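Side-chain contacts in congerin-1 (Conger myriaster, PDB 1C1L), which binds beta-galactosides such as lactose as a homodimeric galectin, although its physiological role is not yet known: residues L18-F23 and P121-A126; L44-R49 and F88-S93; N57-N62 and I101-G106. All coordinates share one frame; numbering follows the deposited sequence. Where two conformers were deposited one is given.

Contact 1: residues L18-F23 and P121-A126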
loop_
_atom_site.group_PDB
_atom_site.type_symbol
_atom_site.label_atom_id
_atom_site.label_comp_id
_atom_site.label_asym_id
_atom_site.label_seq_id
_atom_site.Cartn_x
_atom_site.Cartn_y
_atom_site.Cartn_z
ATOM N N LEU A 18 4.426 -1.241 -9.755
ATOM C CA LEU A 18 4.212 -1.502 -8.349
ATOM C C LEU A 18 5.562 -1.733 -7.675
ATOM O O LEU A 18 6.306 -2.630 -8.084
ATOM C CB LEU A 18 3.335 -2.736 -8.179
ATOM C CG LEU A 18 3.075 -3.230 -6.766
ATOM C CD1 LEU A 18 2.165 -2.240 -6.064
ATOM C CD2 LEU A 18 2.418 -4.596 -6.791
ATOM N N THR A 19 5.970 -0.937 -6.702
ATOM C CA THR A 19 7.211 -1.171 -5.982
ATOM C C THR A 19 6.856 -1.681 -4.601
ATOM O O THR A 19 5.970 -1.119 -3.954
ATOM C CB THR A 19 8.024 0.129 -5.861
ATOM O OG1 THR A 19 8.356 0.488 -7.195
ATOM C CG2 THR A 19 9.304 0.010 -5.039
ATOM N N VAL A 20 7.499 -2.758 -4.162
ATOM C CA VAL A 20 7.349 -3.232 -2.808
ATOM C C VAL A 20 8.703 -2.995 -2.143
ATOM O O VAL A 20 9.765 -3.165 -2.768
ATOM C CB VAL A 20 6.971 -4.743 -2.783
ATOM C CG1 VAL A 20 5.551 -4.889 -3.310
ATOM C CG2 VAL A 20 7.909 -5.581 -3.641
ATOM N N GLY A 21 8.691 -2.541 -0.903
ATOM C CA GLY A 21 9.905 -2.308 -0.148
ATOM C C GLY A 21 9.741 -2.903 1.234
ATOM O O GLY A 21 8.615 -3.072 1.731
ATOM N N GLY A 22 10.843 -3.225 1.877
ATOM C CA GLY A 22 10.781 -3.771 3.207
ATOM C C GLY A 22 12.154 -4.189 3.681
ATOM O O GLY A 22 13.162 -3.799 3.094
ATOM N N PHE A 23 12.189 -4.996 4.724
ATOM C CA PHE A 23 13.447 -5.438 5.309
ATOM C C PHE A 23 13.478 -6.946 5.364
ATOM O O PHE A 23 12.498 -7.557 5.768
ATOM C CB PHE A 23 13.602 -4.899 6.734
ATOM C CG PHE A 23 13.849 -3.403 6.736
ATOM C CD1 PHE A 23 15.148 -2.914 6.642
ATOM C CD2 PHE A 23 12.763 -2.527 6.791
ATOM C CE1 PHE A 23 15.360 -1.537 6.604
ATOM C CE2 PHE A 23 12.985 -1.154 6.749
ATOM C CZ PHE A 23 14.280 -0.656 6.653
ATOM N N PRO A 121 -5.525 -7.910 -8.196
ATOM C CA PRO A 121 -6.089 -7.321 -6.978
ATOM C C PRO A 121 -5.390 -7.624 -5.664
ATOM O O PRO A 121 -5.717 -7.027 -4.638
ATOM C CB PRO A 121 -7.509 -7.812 -6.989
ATOM C CG PRO A 121 -7.332 -9.221 -7.495
ATOM C CD PRO A 121 -6.371 -9.013 -8.649
ATOM N N PHE A 122 -4.454 -8.568 -5.650
ATOM C CA PHE A 122 -3.887 -9.042 -4.405
ATOM C C PHE A 122 -2.362 -9.054 -4.382
ATOM O O PHE A 122 -1.704 -9.452 -5.353
ATOM C CB PHE A 122 -4.458 -10.440 -4.167
ATOM C CG PHE A 122 -3.917 -11.169 -2.951
ATOM C CD1 PHE A 122 -4.546 -11.006 -1.719
ATOM C CD2 PHE A 122 -2.786 -11.987 -3.068
ATOM C CE1 PHE A 122 -4.044 -11.667 -0.596
ATOM C CE2 PHE A 122 -2.288 -12.639 -1.942
ATOM C CZ PHE A 122 -2.918 -12.478 -0.711
ATOM N N LEU A 123 -1.848 -8.654 -3.223
ATOM C CA LEU A 123 -0.416 -8.642 -2.971
ATOM C C LEU A 123 -0.118 -9.178 -1.578
ATOM O O LEU A 123 -0.781 -8.796 -0.601
ATOM C CB LEU A 123 0.131 -7.206 -3.081
ATOM C CG LEU A 123 1.571 -6.911 -2.587
ATOM C CD1 LEU A 123 2.579 -7.575 -3.497
ATOM C CD2 LEU A 123 1.805 -5.418 -2.532
ATOM N N SER A 124 0.876 -10.067 -1.463
ATOM C CA SER A 124 1.359 -10.480 -0.164
ATOM C C SER A 124 2.864 -10.690 -0.218
ATOM O O SER A 124 3.445 -11.016 -1.264
ATOM C CB SER A 124 0.675 -11.795 0.286
ATOM O OG SER A 124 0.975 -12.985 -0.448
ATOM N N LEU A 125 3.484 -10.557 0.932
ATOM C CA LEU A 125 4.872 -10.901 1.096
ATOM C C LEU A 125 4.795 -12.080 2.047
ATOM O O LEU A 125 3.982 -12.056 2.974
ATOM C CB LEU A 125 5.606 -9.729 1.709
ATOM C CG LEU A 125 7.061 -9.908 2.079
ATOM C CD1 LEU A 125 7.866 -8.736 1.560
ATOM C CD2 LEU A 125 7.162 -10.078 3.578
ATOM N N ALA A 126 5.517 -13.169 1.805
ATOM C CA ALA A 126 5.532 -14.290 2.732
ATOM C C ALA A 126 6.968 -14.652 3.092
ATOM O O ALA A 126 7.919 -14.307 2.391
ATOM C CB ALA A 126 4.871 -15.529 2.119
#
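Val-20 and Leu-123 meet through their methyl groups in the apolar layer between two beta sheets. The CG1 methyl of Val-20 nestles against the isobutyl fork of Leu-123, 3.9 Å from Leu-123 CD2 and almost as near to Leu-123 CD1, so a single methyl addresses both branches. The two side chains cross obliquely. In Val-20 a chi1 of -70° turns CG1 opposite the carbonyl carbon and so toward Leu-123. Leu-123 CD2 also serves a second residue of the Val-20 strand, since Leu-18 CD2 lies 4.4 Å away, a looser approach. Leu-18 and Val-20 stand two residues apart and point to the same side. Only carbon meets carbon here, and all three residues are buried.

Backbone bonds in the sheet of 18-23 hold the two contributors in place: Leu-18 pairs with Leu-92, and Val-20 with Ile-90. Leu-5 of the second subunit packs on both Leu-18 and Leu-123, while Phe-122 and Leu-123 pair in parallel fashion with a strand of that subunit, which carries the sheet across the dimer interface. Strand 18-24 lies between 87-94 and 129-136 in one sheet of the galectin sandwich; strand 122-127 is the outermost strand of the other sheet within this chain, next to 30-35.

Contact 2: residues L44-R49 and F88-S93. With GAL (beta-D-galactopyranose), chain B; BGC (beta-D-glucopyranose), chain C.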
loop_
_atom_site.group_PDB
_atom_site.type_symbol
_atom_site.label_atom_id
_atom_site.label_comp_id
_atom_site.label_asym_id
_atom_site.label_seq_id
_atom_site.Cartn_x
_atom_site.Cartn_y
_atom_site.Cartn_z
ATOM N N LEU A 44 2.312 -14.452 -9.996
ATOM C CA LEU A 44 3.750 -14.451 -9.805
ATOM C C LEU A 44 4.050 -14.671 -8.339
ATOM O O LEU A 44 3.470 -14.020 -7.462
ATOM C CB LEU A 44 4.367 -13.111 -10.268
ATOM C CG LEU A 44 5.875 -12.925 -10.018
ATOM C CD1 LEU A 44 6.683 -13.896 -10.853
ATOM C CD2 LEU A 44 6.253 -11.488 -10.326
ATOM N N HIS A 45 4.911 -15.662 -8.112
ATOM C CA HIS A 45 5.464 -15.974 -6.809
ATOM C C HIS A 45 6.943 -15.766 -7.058
ATOM O O HIS A 45 7.525 -16.495 -7.870
ATOM C CB HIS A 45 5.186 -17.433 -6.440
ATOM C CG HIS A 45 5.959 -17.967 -5.235
ATOM N ND1 HIS A 45 5.768 -17.751 -3.947
ATOM C CD2 HIS A 45 6.973 -18.894 -5.335
ATOM C CE1 HIS A 45 6.608 -18.482 -3.260
ATOM N NE2 HIS A 45 7.331 -19.160 -4.106
ATOM N N LEU A 46 7.586 -14.801 -6.406
ATOM C CA LEU A 46 8.986 -14.492 -6.622
ATOM C C LEU A 46 9.680 -14.800 -5.317
ATOM O O LEU A 46 9.557 -14.047 -4.345
ATOM C CB LEU A 46 9.121 -13.007 -6.981
ATOM C CG LEU A 46 10.543 -12.434 -7.041
ATOM C CD1 LEU A 46 11.307 -13.030 -8.205
ATOM C CD2 LEU A 46 10.468 -10.936 -7.157
ATOM N N ASP A 47 10.383 -15.927 -5.268
ATOM C CA ASP A 47 10.992 -16.416 -4.049
ATOM C C ASP A 47 12.511 -16.234 -4.022
ATOM O O ASP A 47 13.218 -16.704 -4.921
ATOM C CB ASP A 47 10.611 -17.897 -3.912
ATOM C CG ASP A 47 10.666 -18.459 -2.504
ATOM O OD1 ASP A 47 10.544 -17.735 -1.523
ATOM O OD2 ASP A 47 10.823 -19.660 -2.387
ATOM N N HIS A 48 13.026 -15.457 -3.067
ATOM C CA HIS A 48 14.461 -15.310 -2.874
ATOM C C HIS A 48 14.849 -16.277 -1.785
ATOM O O HIS A 48 14.454 -16.121 -0.629
ATOM C CB HIS A 48 14.858 -13.887 -2.433
ATOM C CG HIS A 48 14.957 -12.908 -3.599
ATOM N ND1 HIS A 48 13.954 -12.307 -4.201
ATOM C CD2 HIS A 48 16.101 -12.491 -4.247
ATOM C CE1 HIS A 48 14.394 -11.564 -5.171
ATOM N NE2 HIS A 48 15.694 -11.675 -5.201
ATOM N N ARG A 49 15.573 -17.317 -2.170
ATOM C CA ARG A 49 15.989 -18.356 -1.249
ATOM C C ARG A 49 17.449 -18.162 -0.893
ATOM O O ARG A 49 18.350 -18.284 -1.734
ATOM C CB ARG A 49 15.786 -19.731 -1.891
ATOM C CG ARG A 49 14.348 -19.987 -2.295
ATOM C CD ARG A 49 14.206 -21.338 -2.951
ATOM N NE ARG A 49 12.792 -21.584 -3.127
ATOM C CZ ARG A 49 12.242 -22.688 -3.612
ATOM N NH1 ARG A 49 12.993 -23.702 -4.012
ATOM N NH2 ARG A 49 10.921 -22.759 -3.711
ATOM N N PHE A 88 15.084 -3.815 0.975
ATOM C CA PHE A 88 15.026 -4.175 -0.431
ATOM C C PHE A 88 13.861 -3.415 -1.056
ATOM O O PHE A 88 12.930 -2.990 -0.362
ATOM C CB PHE A 88 14.781 -5.700 -0.628
ATOM C CG PHE A 88 13.400 -6.171 -0.189
ATOM C CD1 PHE A 88 13.174 -6.488 1.153
ATOM C CD2 PHE A 88 12.339 -6.217 -1.110
ATOM C CE1 PHE A 88 11.892 -6.837 1.574
ATOM C CE2 PHE A 88 11.062 -6.563 -0.681
ATOM C CZ PHE A 88 10.836 -6.870 0.663
ATOM N N GLU A 89 13.917 -3.272 -2.374
ATOM C CA GLU A 89 12.804 -2.780 -3.173
ATOM C C GLU A 89 12.793 -3.592 -4.451
ATOM O O GLU A 89 13.859 -3.852 -5.048
ATOM C CB GLU A 89 12.927 -1.349 -3.636
ATOM C CG GLU A 89 12.505 -0.386 -2.561
ATOM C CD GLU A 89 12.657 1.094 -2.876
ATOM O OE1 GLU A 89 12.944 1.464 -4.015
ATOM O OE2 GLU A 89 12.485 1.895 -1.968
ATOM N N ILE A 90 11.612 -4.022 -4.847
ATOM C CA ILE A 90 11.422 -4.730 -6.094
ATOM C C ILE A 90 10.251 -4.051 -6.801
ATOM O O ILE A 90 9.191 -3.842 -6.201
ATOM C CB ILE A 90 11.121 -6.225 -5.808
ATOM C CG1 ILE A 90 12.287 -6.903 -5.097
ATOM C CG2 ILE A 90 10.840 -6.906 -7.143
ATOM C CD1 ILE A 90 11.860 -8.254 -4.493
ATOM N N THR A 91 10.426 -3.685 -8.061
ATOM C CA THR A 91 9.369 -3.094 -8.864
ATOM C C THR A 91 8.897 -4.096 -9.905
ATOM O O THR A 91 9.682 -4.705 -10.644
ATOM C CB THR A 91 9.857 -1.838 -9.591
ATOM O OG1 THR A 91 10.304 -0.954 -8.578
ATOM C CG2 THR A 91 8.775 -1.192 -10.470
ATOM N N LEU A 92 7.585 -4.211 -9.997
ATOM C CA LEU A 92 6.937 -5.115 -10.913
ATOM C C LEU A 92 6.048 -4.326 -11.860
ATOM O O LEU A 92 5.368 -3.374 -11.461
ATOM C CB LEU A 92 6.040 -6.097 -10.184
ATOM C CG LEU A 92 6.481 -6.895 -8.968
ATOM C CD1 LEU A 92 5.322 -7.709 -8.423
ATOM C CD2 LEU A 92 7.575 -7.856 -9.382
ATOM N N SER A 93 6.065 -4.715 -13.115
ATOM C CA SER A 93 5.128 -4.224 -14.092
ATOM C C SER A 93 4.841 -5.416 -14.996
ATOM O O SER A 93 5.508 -6.460 -14.910
ATOM C CB SER A 93 5.734 -3.054 -14.878
ATOM O OG SER A 93 6.973 -3.323 -15.526
HETATM C C1 GAL B . 8.138 -25.106 -3.590
HETATM C C2 GAL B . 7.946 -24.407 -2.244
HETATM C C3 GAL B . 6.845 -23.348 -2.339
HETATM C C4 GAL B . 7.102 -22.400 -3.525
HETATM C C5 GAL B . 7.350 -23.205 -4.794
HETATM C C6 GAL B . 7.709 -22.324 -5.971
HETATM O O2 GAL B . 7.590 -25.377 -1.267
HETATM O O3 GAL B . 6.809 -22.616 -1.125
HETATM O O4 GAL B . 8.230 -21.592 -3.224
HETATM O O5 GAL B . 8.432 -24.150 -4.600
HETATM O O6 GAL B . 7.875 -23.095 -7.135
HETATM C C2 BGC C . 11.220 -27.799 -6.154
HETATM C C3 BGC C . 10.945 -26.828 -4.994
HETATM C C4 BGC C . 9.456 -26.795 -4.699
HETATM C C5 BGC C . 8.956 -28.221 -4.422
HETATM C C6 BGC C . 7.470 -28.274 -4.136
HETATM C C1 BGC C . 10.614 -29.170 -5.861
HETATM O O1 BGC C . 10.744 -29.979 -6.965
HETATM O O2 BGC C . 12.624 -27.929 -6.332
HETATM O O3 BGC C . 11.399 -25.535 -5.347
HETATM O O4 BGC C . 9.215 -25.964 -3.531
HETATM O O5 BGC C . 9.209 -29.026 -5.585
HETATM O O6 BGC C . 6.708 -27.769 -5.222
#
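Strand 44-49 forms part of the galactoside pocket with one side and packs against strand 88-93 with the other. On the inner side, Leu-46 and Ile-90 meet end on, tip to tip, with Leu-46 CD2 4.0 Å from Ile-90 CD1; Leu-44 and Leu-92 meet likewise through their CD2 methyls. The same Ile-90 CD1 also approaches the His-48 ring obliquely at CE1. This is the jelly-roll sandwich of galectins: the strands belong to different sheets, run nearly antiparallel at 158°, and touch through side chains alone, mostly apolar.

His-45, Asp-47 and Arg-49, on the other side of the strand, face the lactose. His-45 NE2 hydrogen-bonds galactose O4 at 2.7 Å, with O4 at the ring edge, and Asn-34 OD1 takes the other ring nitrogen, ND1, fixing the rotation of the imidazole. An extended chain brings the Arg-49 guanidinium edge to the sugars: NH2 donates to galactose O4 and O5, each at 3.0 Å, while NH1 donates to glucose O3 at 2.8 Å. Arg-49 NE forms a salt bridge with Asp-47 OD2 (2.9 Å, N-H...O 172°), meeting that oxygen 36° above the carboxylate plane. Asp-47 OD2 has a second salt bridge to Arg-30 NH1, and Arg-49 NH1 one to Asp-55 OD2.

Contact 3: residues N57-N62 and I101-G106. With GAL (beta-D-galactopyranose), chain B.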
loop_
_atom_site.group_PDB
_atom_site.type_symbol
_atom_site.label_atom_id
_atom_site.label_comp_id
_atom_site.label_asym_id
_atom_site.label_seq_id
_atom_site.Cartn_x
_atom_site.Cartn_y
_atom_site.Cartn_z
ATOM N N ASN A 57 21.059 -18.997 -2.259
ATOM C CA ASN A 57 21.035 -17.786 -3.075
ATOM C C ASN A 57 20.508 -17.962 -4.490
ATOM O O ASN A 57 21.081 -17.557 -5.512
ATOM C CB ASN A 57 22.432 -17.167 -3.080
ATOM C CG ASN A 57 22.843 -16.646 -1.709
ATOM O OD1 ASN A 57 22.044 -16.506 -0.782
ATOM N ND2 ASN A 57 24.083 -16.296 -1.441
ATOM N N THR A 58 19.301 -18.514 -4.495
ATOM C CA THR A 58 18.595 -18.808 -5.728
ATOM C C THR A 58 17.256 -18.072 -5.732
ATOM O O THR A 58 16.600 -17.962 -4.694
ATOM C CB THR A 58 18.331 -20.334 -5.859
ATOM O OG1 THR A 58 19.575 -21.002 -5.677
ATOM C CG2 THR A 58 17.717 -20.711 -7.206
ATOM N N ILE A 59 16.891 -17.505 -6.872
ATOM C CA ILE A 59 15.589 -16.883 -7.086
ATOM C C ILE A 59 14.792 -17.944 -7.825
ATOM O O ILE A 59 15.257 -18.508 -8.828
ATOM C CB ILE A 59 15.672 -15.625 -7.992
ATOM C CG1 ILE A 59 16.479 -14.518 -7.332
ATOM C CG2 ILE A 59 14.245 -15.122 -8.274
ATOM C CD1 ILE A 59 16.878 -13.421 -8.340
ATOM N N VAL A 60 13.594 -18.217 -7.334
ATOM C CA VAL A 60 12.675 -19.152 -7.943
ATOM C C VAL A 60 11.406 -18.367 -8.250
ATOM O O VAL A 60 10.843 -17.712 -7.365
ATOM C CB VAL A 60 12.341 -20.309 -6.980
ATOM C CG1 VAL A 60 11.293 -21.224 -7.600
ATOM C CG2 VAL A 60 13.602 -21.115 -6.685
ATOM N N MET A 61 10.935 -18.455 -9.474
ATOM C CA MET A 61 9.707 -17.820 -9.918
ATOM C C MET A 61 8.745 -18.898 -10.379
ATOM O O MET A 61 9.133 -19.869 -11.049
ATOM C CB MET A 61 9.986 -16.881 -11.072
ATOM C CG MET A 61 10.837 -15.705 -10.642
ATOM S SD MET A 61 11.249 -14.657 -12.050
ATOM C CE MET A 61 12.692 -15.521 -12.599
ATOM N N ASN A 62 7.481 -18.741 -10.010
ATOM C CA ASN A 62 6.472 -19.693 -10.400
ATOM C C ASN A 62 5.104 -19.037 -10.260
ATOM O O ASN A 62 5.021 -17.857 -9.880
ATOM C CB ASN A 62 6.577 -20.914 -9.499
ATOM C CG ASN A 62 6.085 -22.185 -10.176
ATOM O OD1 ASN A 62 5.428 -22.173 -11.219
ATOM N ND2 ASN A 62 6.355 -23.340 -9.587
ATOM N N ILE A 101 10.397 -7.753 -13.792
ATOM C CA ILE A 101 10.799 -7.664 -12.397
ATOM C C ILE A 101 12.092 -6.883 -12.328
ATOM O O ILE A 101 13.129 -7.282 -12.875
ATOM C CB ILE A 101 10.973 -9.086 -11.827
ATOM C CG1 ILE A 101 9.662 -9.864 -11.948
ATOM C CG2 ILE A 101 11.404 -9.012 -10.357
ATOM C CD1 ILE A 101 9.826 -11.376 -12.205
ATOM N N ASP A 102 12.061 -5.737 -11.694
ATOM C CA ASP A 102 13.241 -4.923 -11.565
ATOM C C ASP A 102 13.629 -4.897 -10.096
ATOM O O ASP A 102 12.980 -4.243 -9.276
ATOM C CB ASP A 102 12.901 -3.528 -12.112
ATOM C CG ASP A 102 13.989 -2.468 -12.071
ATOM O OD1 ASP A 102 14.844 -2.466 -11.189
ATOM O OD2 ASP A 102 13.975 -1.603 -12.939
ATOM N N ILE A 103 14.723 -5.579 -9.753
ATOM C CA ILE A 103 15.200 -5.566 -8.387
ATOM C C ILE A 103 16.171 -4.399 -8.243
ATOM O O ILE A 103 17.075 -4.190 -9.061
ATOM C CB ILE A 103 15.875 -6.920 -8.083
ATOM C CG1 ILE A 103 14.837 -8.020 -8.233
ATOM C CG2 ILE A 103 16.459 -6.927 -6.671
ATOM C CD1 ILE A 103 15.452 -9.423 -8.282
ATOM N N LEU A 104 15.943 -3.552 -7.246
ATOM C CA LEU A 104 16.790 -2.393 -7.040
ATOM C C LEU A 104 18.198 -2.853 -6.720
ATOM O O LEU A 104 18.396 -3.664 -5.815
ATOM C CB LEU A 104 16.268 -1.559 -5.904
ATOM C CG LEU A 104 17.047 -0.304 -5.578
ATOM C CD1 LEU A 104 16.912 0.701 -6.710
ATOM C CD2 LEU A 104 16.539 0.227 -4.254
ATOM N N ASP A 105 19.137 -2.279 -7.464
ATOM C CA ASP A 105 20.554 -2.630 -7.461
ATOM C C ASP A 105 20.841 -4.074 -7.854
ATOM O O ASP A 105 21.939 -4.598 -7.661
ATOM C CB ASP A 105 21.156 -2.353 -6.068
ATOM C CG ASP A 105 21.102 -0.892 -5.654
ATOM O OD1 ASP A 105 21.370 -0.021 -6.480
ATOM O OD2 ASP A 105 20.786 -0.631 -4.492
ATOM N N GLY A 106 19.864 -4.705 -8.491
ATOM C CA GLY A 106 19.971 -6.078 -8.893
ATOM C C GLY A 106 19.547 -6.252 -10.329
ATOM O O GLY A 106 19.549 -5.295 -11.104
HETATM C C1 GAL B . 8.138 -25.106 -3.590
HETATM C C2 GAL B . 7.946 -24.407 -2.244
HETATM C C3 GAL B . 6.845 -23.348 -2.339
HETATM C C4 GAL B . 7.102 -22.400 -3.525
HETATM C C5 GAL B . 7.350 -23.205 -4.794
HETATM C C6 GAL B . 7.709 -22.324 -5.971
HETATM O O2 GAL B . 7.590 -25.377 -1.267
HETATM O O3 GAL B . 6.809 -22.616 -1.125
HETATM O O4 GAL B . 8.230 -21.592 -3.224
HETATM O O5 GAL B . 8.432 -24.150 -4.600
HETATM O O6 GAL B . 7.875 -23.095 -7.135
#
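The galactose-binding strand 58-62 of the galectin carbohydrate-recognition domain faces strand 101-103 of the other sheet across the core of the sandwich, and two pairs of side chains make the connection. Met-61 and Ile-101 run alongside each other, pointing opposite ways, which brings the sulfur SD of Met-61 to 3.6 Å from the CD1 methyl of Ile-101. A bend at the last torsion of Met-61 (chi3 -86°) turns its terminal methyl aside, so that the sulfur makes the approach. Two residues earlier on 57-62 and two later on 101-106, as antiparallel directions require, Ile-59 CD1 and Ile-103 CD1 lie 4.2 Å apart, a slacker methyl-to-methyl approach. Leu-109 packs on both Ile-59 and Met-61, and Ile-90 and Leu-92 border Ile-101, so the four residues belong to a continuous apolar layer.

The opposite side of strand 58-62 belongs to the sugar. Asn-62 ND2 donates to galactose O6 at 2.9 Å in an almost straight bond (171°), and the CG1 methyl of Val-60 lies 3.9 Å from the same O6. The amide of Asn-62 is secured at both ends: ND2 also bonds to the carbonyl of Glu-72 and OD1 accepts from Arg-114 NH1, which together fix how the amide is turned. Beyond Ile-103 the chain reverses in a type II turn closed by the bond from Gly-106 N to Ile-103 O. At the other end, Asn-57 and Thr-58 both face Arg-49 in a G1 beta bulge. Such a strand, with one face in the core and the other on galactose, fits the jelly-roll sandwich of galectins, whose sugar site lies on one sheet.

Overall arrangement
All three contacts are buried and join the two sheets of one sandwich through mainly apolar side chains, yet their surroundings differ. Contact 1, at the dimer interface, is plain hydrocarbon packing away from the sugar. Contacts 2 and 3, with centres about 6 Å apart, also carry polar residues on the outer face of the sugar-binding sheet, and both touch the galactose: contact 2 with charged and aromatic groups, contact 3 with an amide and a methyl. They share neighbouring strands in both sheets, and Leu-46 packs on Ile-59. Contact 1 adjoins contact 2 through strands 18-24 and 87-94, where Thr-19 and Thr-91 probably hydrogen-bond, but does not touch contact 3.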